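Local structure of arylsulfatase (Pseudoalteromonas sp. MB47, 7AJ0) at residues T200-E203 with L204-A208. The protein probably hydrolyses sulfate esters of fucoidan as an exo-acting, calcium-containing sulfatase that assembles as a hexamer. Numbering follows the deposited sequence.
Sequences TNKE and LYTKA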
loop_
_atom_site.group_PDB
_atom_site.type_symbol
_atom_site.label_atom_id
_atom_site.label_comp_id
_atom_site.label_asym_id
_atom_site.label_seq_id
_atom_site.Cartn_x
_atom_site.Cartn_y
_atom_site.Cartn_z
ATOM N N THR A 200 -18.448 28.293 -16.509
ATOM C CA THR A 200 -18.779 28.331 -17.927
ATOM C C THR A 200 -20.064 27.581 -18.252
ATOM O O THR A 200 -20.439 27.501 -19.425
ATOM C CB THR A 200 -17.622 27.763 -18.754
ATOM O OG1 THR A 200 -17.456 26.369 -18.468
ATOM C CG2 THR A 200 -16.328 28.503 -18.431
ATOM N N ASN A 201 -20.743 27.034 -17.246
ATOM C CA ASN A 201 -22.052 26.400 -17.407
ATOM C C ASN A 201 -23.106 27.445 -17.054
ATOM O O ASN A 201 -23.358 27.712 -15.878
ATOM C CB ASN A 201 -22.158 25.163 -16.521
ATOM C CG ASN A 201 -23.483 24.438 -16.676
ATOM O OD1 ASN A 201 -24.522 25.050 -16.923
ATOM N ND2 ASN A 201 -23.451 23.121 -16.523
ATOM N N LYS A 202 -23.729 28.029 -18.080
ATOM C CA LYS A 202 -24.625 29.163 -17.875
ATOM C C LYS A 202 -25.665 28.880 -16.796
ATOM O O LYS A 202 -25.795 29.638 -15.827
ATOM C CB LYS A 202 -25.308 29.526 -19.197
ATOM C CG LYS A 202 -26.339 30.642 -19.082
ATOM C CD LYS A 202 -27.758 30.089 -18.984
ATOM C CE LYS A 202 -28.792 31.206 -18.940
ATOM N NZ LYS A 202 -30.184 30.673 -18.981
ATOM N N GLU A 203 -26.425 27.793 -16.952
ATOM C CA GLU A 203 -27.514 27.517 -16.018
ATOM C C GLU A 203 -26.989 27.261 -14.609
ATOM O O GLU A 203 -27.572 27.731 -13.625
ATOM C CB GLU A 203 -28.337 26.324 -16.508
ATOM C CG GLU A 203 -29.522 25.975 -15.614
ATOM C CD GLU A 203 -30.504 25.022 -16.275
ATOM O OE1 GLU A 203 -30.267 24.627 -17.438
ATOM O OE2 GLU A 203 -31.517 24.671 -15.632
ATOM N N LEU A 204 -25.888 26.516 -14.490
ATOM C CA LEU A 204 -25.337 26.220 -13.170
ATOM C C LEU A 204 -24.757 27.472 -12.526
ATOM O O LEU A 204 -24.879 27.665 -11.311
ATOM C CB LEU A 204 -24.280 25.126 -13.289
ATOM C CG LEU A 204 -23.897 24.350 -12.030
ATOM C CD1 LEU A 204 -25.119 23.782 -11.335
ATOM C CD2 LEU A 204 -22.925 23.232 -12.397
ATOM N N TYR A 205 -24.132 28.341 -13.324
ATOM C CA TYR A 205 -23.595 29.583 -12.780
ATOM C C TYR A 205 -24.709 30.493 -12.278
ATOM O O TYR A 205 -24.589 31.099 -11.205
ATOM C CB TYR A 205 -22.759 30.304 -13.836
ATOM C CG TYR A 205 -22.299 31.669 -13.390
ATOM C CD1 TYR A 205 -21.195 31.812 -12.561
ATOM C CD2 TYR A 205 -22.976 32.816 -13.784
ATOM C CE1 TYR A 205 -20.775 33.057 -12.141
ATOM C CE2 TYR A 205 -22.562 34.067 -13.369
ATOM C CZ TYR A 205 -21.461 34.181 -12.548
ATOM O OH TYR A 205 -21.044 35.424 -12.132
ATOM N N THR A 206 -25.799 30.605 -13.039
ATOM C CA THR A 206 -26.913 31.449 -12.617
ATOM C C THR A 206 -27.445 31.021 -11.256
ATOM O O THR A 206 -27.806 31.866 -10.429
ATOM C CB THR A 206 -28.029 31.403 -13.662
ATOM O OG1 THR A 206 -27.576 32.014 -14.875
ATOM C CG2 THR A 206 -29.267 32.126 -13.154
ATOM N N LYS A 207 -27.500 29.713 -11.003
ATOM C CA LYS A 207 -28.003 29.230 -9.721
ATOM C C LYS A 207 -26.997 29.481 -8.604
ATOM O O LYS A 207 -27.342 30.049 -7.562
ATOM C CB LYS A 207 -28.335 27.741 -9.819
ATOM C CG LYS A 207 -29.545 27.435 -10.682
ATOM C CD LYS A 207 -29.737 25.934 -10.854
ATOM C CE LYS A 207 -30.983 25.627 -11.669
ATOM N NZ LYS A 207 -31.005 24.213 -12.137
ATOM N N ALA A 208 -25.743 29.072 -8.806
ATOM C CA ALA A 208 -24.764 29.139 -7.725
ATOM C C ALA A 208 -24.415 30.580 -7.371
ATOM O O ALA A 208 -24.181 30.897 -6.199
ATOM C CB ALA A 208 -23.505 28.362 -8.112
#
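Asn-201 meets Leu-204 through every heavy atom of its side chain. Its CB lies 3.9 Å from CB of Leu-204. Its CG comes closer to that same Leu-204 CB, at 3.5 Å. The two side chains run at a slant to each other. CG is anti to the backbone N (chi1 -178°), which carries the amide forward beside the first turn of the helix. There OD1 of Asn-201 accepts from Leu-204 N at 3.2 Å. The N-H points nearly straight at the oxygen, but it approaches from above the carbonyl plane, not along a lone pair. ND2 of Asn-201 lies beside the leucine, 3.9 Å from Leu-204 CB, with CD2 slightly farther. This is an N-cap: Asn-201 stands just before the short surface helix 202-208 of the sulfatase domain and ties up an N-H of its first turn. Without the amide, as with an alanine here, Leu-204 N would probably lose its capping acceptor and Leu-204 CB part of its packing. The backbone O of Asn-201 takes Tyr-205 N at 2.7 Å, nearly in line with its own C=O. At the next residue, Lys-202 O receives two donors, both from Thr-206. Thr-206 N is 3.0 Å from Lys-202 O. OG1 sits beside that N (chi1 -66°) and donates from above the carbonyl plane. Glu-203 and Lys-207 lie alongside each other, one turn apart, and point the same way. Their salt bridge is long, with OE2 of Glu-203 3.6 Å from NZ of Lys-207. The stronger partner of that NZ is Asp-16 of a second subunit, which it meets in a salt bridge. Leu-204 packs on Leu-435 of that subunit, and Asn-201 touches Ala-288 of a third.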